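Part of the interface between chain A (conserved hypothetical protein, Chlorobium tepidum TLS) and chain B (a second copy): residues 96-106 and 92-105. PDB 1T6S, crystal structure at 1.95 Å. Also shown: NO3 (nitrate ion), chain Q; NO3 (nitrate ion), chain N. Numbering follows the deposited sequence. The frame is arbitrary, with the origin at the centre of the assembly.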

# COMPACT_ATOMS: atom_id res chain seq x y z
N MET A 96 -2.33 0.76 -10.35
CA MET A 96 -2.96 1.01 -9.06
C MET A 96 -2.21 2.06 -8.26
O MET A 96 -2.82 2.94 -7.64
CB MET A 96 -3.05 -0.28 -8.23
CG MET A 96 -4.29 -1.10 -8.53
SD MET A 96 -4.62 -2.34 -7.26
CE MET A 96 -4.18 -1.46 -5.82
N LEU A 97 -0.88 1.98 -8.27
CA LEU A 97 -0.06 2.93 -7.54
C LEU A 97 -0.14 4.36 -8.07
O LEU A 97 -0.24 5.31 -7.29
CB LEU A 97 1.41 2.46 -7.53
CG LEU A 97 1.65 1.24 -6.63
CD1 LEU A 97 3.13 0.89 -6.65
CD2 LEU A 97 1.22 1.54 -5.20
N GLU A 98 -0.09 4.51 -9.40
CA GLU A 98 -0.19 5.84 -10.03
C GLU A 98 -1.54 6.51 -9.75
O GLU A 98 -1.59 7.69 -9.41
CB GLU A 98 0.02 5.75 -11.56
CG GLU A 98 1.46 5.50 -12.00
CD GLU A 98 1.65 5.48 -13.53
OE1 GLU A 98 2.81 5.38 -13.99
OE2 GLU A 98 0.64 5.56 -14.27
N VAL A 99 -2.63 5.76 -9.90
CA VAL A 99 -3.94 6.33 -9.64
C VAL A 99 -4.01 6.70 -8.14
O VAL A 99 -4.46 7.80 -7.78
CB VAL A 99 -5.08 5.34 -10.04
CG1 VAL A 99 -6.44 5.87 -9.56
CG2 VAL A 99 -5.10 5.17 -11.56
N LEU A 100 -3.55 5.81 -7.27
CA LEU A 100 -3.54 6.07 -5.83
C LEU A 100 -2.77 7.35 -5.53
O LEU A 100 -3.17 8.15 -4.68
CB LEU A 100 -2.84 4.94 -5.07
CG LEU A 100 -3.58 4.43 -3.84
CD1 LEU A 100 -2.66 3.51 -3.03
CD2 LEU A 100 -4.08 5.58 -3.00
N ALA A 101 -1.65 7.53 -6.22
CA ALA A 101 -0.80 8.69 -6.07
C ALA A 101 -1.54 9.96 -6.49
O ALA A 101 -1.44 10.99 -5.82
CB ALA A 101 0.48 8.52 -6.92
N VAL A 102 -2.27 9.89 -7.61
CA VAL A 102 -3.03 11.03 -8.11
C VAL A 102 -4.13 11.41 -7.11
O VAL A 102 -4.36 12.60 -6.85
CB VAL A 102 -3.66 10.72 -9.50
CG1 VAL A 102 -4.53 11.90 -9.96
CG2 VAL A 102 -2.55 10.46 -10.53
N VAL A 103 -4.79 10.41 -6.55
CA VAL A 103 -5.83 10.67 -5.54
C VAL A 103 -5.22 11.31 -4.29
O VAL A 103 -5.73 12.31 -3.76
CB VAL A 103 -6.59 9.39 -5.18
CG1 VAL A 103 -7.68 9.70 -4.10
CG2 VAL A 103 -7.24 8.83 -6.44
N ALA A 104 -4.12 10.74 -3.83
CA ALA A 104 -3.44 11.26 -2.65
C ALA A 104 -3.12 12.72 -2.83
O ALA A 104 -3.28 13.52 -1.90
CB ALA A 104 -2.14 10.47 -2.35
N TRP A 105 -2.67 13.10 -4.02
CA TRP A 105 -2.29 14.49 -4.25
C TRP A 105 -3.42 15.45 -4.64
O TRP A 105 -3.47 16.56 -4.13
CB TRP A 105 -1.17 14.55 -5.29
CG TRP A 105 -0.67 15.95 -5.48
CD1 TRP A 105 -0.86 16.75 -6.58
CD2 TRP A 105 0.07 16.74 -4.54
NE1 TRP A 105 -0.28 17.98 -6.38
CE2 TRP A 105 0.30 18.00 -5.13
CE3 TRP A 105 0.58 16.50 -3.25
CZ2 TRP A 105 1.00 19.02 -4.48
CZ3 TRP A 105 1.28 17.52 -2.60
CH2 TRP A 105 1.48 18.76 -3.22
N HIS A 106 -4.32 15.01 -5.51
CA HIS A 106 -5.39 15.87 -6.01
C HIS A 106 -6.77 15.79 -5.33
O HIS A 106 -7.66 16.55 -5.68
CB HIS A 106 -5.57 15.62 -7.50
CG HIS A 106 -4.37 15.98 -8.32
ND1 HIS A 106 -4.18 17.25 -8.83
CD2 HIS A 106 -3.29 15.25 -8.69
CE1 HIS A 106 -3.03 17.28 -9.49
NE2 HIS A 106 -2.47 16.09 -9.42
N NO3 Q . 6.25 14.21 -3.86
O1 NO3 Q . 7.29 14.38 -3.16
O2 NO3 Q . 6.38 13.61 -4.88
O3 NO3 Q . 5.21 14.67 -3.44
N NO3 N . -3.01 11.27 1.81
O1 NO3 N . -1.95 11.69 2.32
O2 NO3 N . -4.03 11.80 2.17
O3 NO3 N . -2.93 10.38 0.98
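Chain B, residues 92-105: LSRSMLEVLAVVAW

Chain B lies on chain A as a second helix running almost the opposite way. Residues 92-105 of chain B are helical throughout, with phi/psi close to -62/-45 over most of the stretch and i to i+4 backbone hydrogen bonds, as from Ala101(B) N to Leu97(B) O (2.8 Å). The N-to-C directions of the two helices make an angle of 167°, and their axes approach to 8.5 Å. The register is fixed by two close CA pairs: Leu97(A) CA lies 5.6 Å from Ala101(B) CA, and Ala101(A) CA lies 5.0 Å from Arg94(B) CA.

Such a close approach is compatible with the small side chains at the contact. Leu97(A) CB is 3.8 Å from Ala101(B) CB, and Leu97(B) CB stands at the same distance from Ala101(A) CB. Both leucines point toward the partner helix and adopt the mt rotamer (chi1 -72° and -71°, chi2 -178° in each). In this conformation Leu97(A) CD1 reaches the partner backbone, 3.5 Å from Ala101(B) N and 3.7 Å from Leu100(B) CB, while its CD2 meets Leu97(B) CD2 at 3.9 Å. Leu97(A) thus fits as a knob among Leu97(B), Leu100(B), Ala101(B) and Ala104(B). Leu97(B) CD1 repeats the contact at 3.7 Å from Leu100(A) CB, as expected of two copies with nearly identical rotamers. Leu100 has an off-well chi1 of -133° in both chains, so the departure is reproducible rather than a feature of one copy.

Arg94(B) starts sideways at CB, but its end comes nearer chain A. With chi1 and chi2 both t, the chain is extended as far as CD; chi3 of 70° (p) then turns it, and the guanidinium lies flat on Trp105(A), centres 3.6 Å apart and planes at 21°. Arg94(B) CZ is 3.6 Å from the centroid of the six-membered ring and 16° off its normal, a cation-pi arrangement. Trp105(A), with chi1 t and chi2 -109°, offers a ring face to the arginine. Although Trp105(A) NE1 and Arg94(B) NH1 are 3.1 Å apart, both are donors, so this is a stacking contact and not a hydrogen bond.

At its edge the guanidinium binds a nitrate, probably from the crystallisation liquor: Arg94(B) NE donates to O3 of nitrate Q at 2.8 Å and 167°, with a weak bond from Arg94(B) NH2 to the same O3 at 3.3 Å. Ser93(B), chi1 -70° (m), donates from its OG to atom O1 of the chain N nitrate at 2.7 Å, while Ser93(B) CB packs 4.0 Å from Ala104(A) CB.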

# COMPACT_ATOMS: atom_id res chain seq x y z
N LEU B 92 4.20 13.35 1.41
CA LEU B 92 4.77 12.08 1.85
C LEU B 92 4.09 10.93 1.11
O LEU B 92 4.76 10.05 0.55
CB LEU B 92 4.61 11.90 3.36
CG LEU B 92 5.39 12.91 4.22
CD1 LEU B 92 4.84 12.92 5.64
CD2 LEU B 92 6.88 12.55 4.21
N SER B 93 2.76 10.92 1.12
CA SER B 93 2.01 9.88 0.43
C SER B 93 2.34 9.78 -1.07
O SER B 93 2.60 8.69 -1.59
CB SER B 93 0.50 10.12 0.59
OG SER B 93 0.08 9.88 1.92
N ARG B 94 2.31 10.91 -1.76
CA ARG B 94 2.58 10.91 -3.19
C ARG B 94 3.98 10.42 -3.53
O ARG B 94 4.16 9.58 -4.40
CB ARG B 94 2.38 12.32 -3.77
CG ARG B 94 2.70 12.41 -5.26
CD ARG B 94 2.38 13.78 -5.87
NE ARG B 94 3.27 14.85 -5.44
CZ ARG B 94 3.25 16.09 -5.92
NH1 ARG B 94 2.38 16.41 -6.87
NH2 ARG B 94 4.10 17.01 -5.46
N SER B 95 4.98 10.96 -2.83
CA SER B 95 6.36 10.57 -3.09
C SER B 95 6.55 9.08 -2.86
O SER B 95 7.14 8.41 -3.71
CB SER B 95 7.33 11.40 -2.23
OG SER B 95 7.15 11.16 -0.84
N MET B 96 6.05 8.55 -1.75
CA MET B 96 6.21 7.12 -1.51
C MET B 96 5.55 6.29 -2.60
O MET B 96 6.12 5.31 -3.07
CB MET B 96 5.62 6.72 -0.15
CG MET B 96 6.59 6.91 0.99
SD MET B 96 6.09 6.02 2.48
CE MET B 96 5.42 4.55 1.78
N LEU B 97 4.35 6.70 -3.01
CA LEU B 97 3.62 5.99 -4.05
C LEU B 97 4.30 6.04 -5.42
O LEU B 97 4.37 5.02 -6.12
CB LEU B 97 2.18 6.52 -4.16
CG LEU B 97 1.30 6.12 -2.97
CD1 LEU B 97 -0.10 6.65 -3.19
CD2 LEU B 97 1.26 4.61 -2.81
N GLU B 98 4.78 7.22 -5.81
CA GLU B 98 5.47 7.37 -7.11
C GLU B 98 6.75 6.54 -7.18
O GLU B 98 7.01 5.88 -8.19
CB GLU B 98 5.82 8.85 -7.38
CG GLU B 98 4.64 9.73 -7.76
CD GLU B 98 5.03 11.18 -8.10
OE1 GLU B 98 4.13 11.96 -8.51
OE2 GLU B 98 6.22 11.56 -7.95
N VAL B 99 7.56 6.57 -6.12
CA VAL B 99 8.78 5.80 -6.12
C VAL B 99 8.41 4.30 -6.15
O VAL B 99 8.98 3.51 -6.92
CB VAL B 99 9.67 6.14 -4.88
CG1 VAL B 99 10.85 5.17 -4.77
CG2 VAL B 99 10.19 7.58 -4.99
N LEU B 100 7.42 3.91 -5.35
CA LEU B 100 6.96 2.52 -5.33
C LEU B 100 6.54 2.08 -6.72
O LEU B 100 6.81 0.95 -7.15
CB LEU B 100 5.74 2.36 -4.41
CG LEU B 100 5.81 1.17 -3.45
CD1 LEU B 100 4.45 0.96 -2.80
CD2 LEU B 100 6.28 -0.07 -4.15
N ALA B 101 5.85 2.98 -7.42
CA ALA B 101 5.37 2.73 -8.76
C ALA B 101 6.54 2.54 -9.73
O ALA B 101 6.50 1.66 -10.58
CB ALA B 101 4.50 3.92 -9.22
N VAL B 102 7.57 3.37 -9.60
CA VAL B 102 8.76 3.28 -10.45
C VAL B 102 9.47 1.95 -10.22
O VAL B 102 9.91 1.28 -11.17
CB VAL B 102 9.74 4.47 -10.20
CG1 VAL B 102 11.00 4.31 -11.05
CG2 VAL B 102 9.06 5.80 -10.53
N VAL B 103 9.57 1.54 -8.96
CA VAL B 103 10.21 0.25 -8.64
C VAL B 103 9.37 -0.91 -9.22
O VAL B 103 9.90 -1.84 -9.86
CB VAL B 103 10.38 0.07 -7.12
CG1 VAL B 103 11.03 -1.31 -6.81
CG2 VAL B 103 11.25 1.21 -6.59
N ALA B 104 8.06 -0.85 -9.01
CA ALA B 104 7.18 -1.90 -9.51
C ALA B 104 7.37 -2.08 -11.00
O ALA B 104 7.41 -3.20 -11.50
CB ALA B 104 5.70 -1.56 -9.22
N TRP B 105 7.52 -0.97 -11.72
CA TRP B 105 7.67 -1.07 -13.16
C TRP B 105 9.08 -1.32 -13.71
O TRP B 105 9.25 -2.13 -14.61
CB TRP B 105 7.07 0.17 -13.83
CG TRP B 105 7.10 0.08 -15.34
CD1 TRP B 105 7.89 0.79 -16.19
CD2 TRP B 105 6.32 -0.81 -16.15
NE1 TRP B 105 7.65 0.40 -17.49
CE2 TRP B 105 6.69 -0.57 -17.49
CE3 TRP B 105 5.34 -1.77 -15.88
CZ2 TRP B 105 6.12 -1.27 -18.56
CZ3 TRP B 105 4.77 -2.47 -16.95
CH2 TRP B 105 5.16 -2.21 -18.27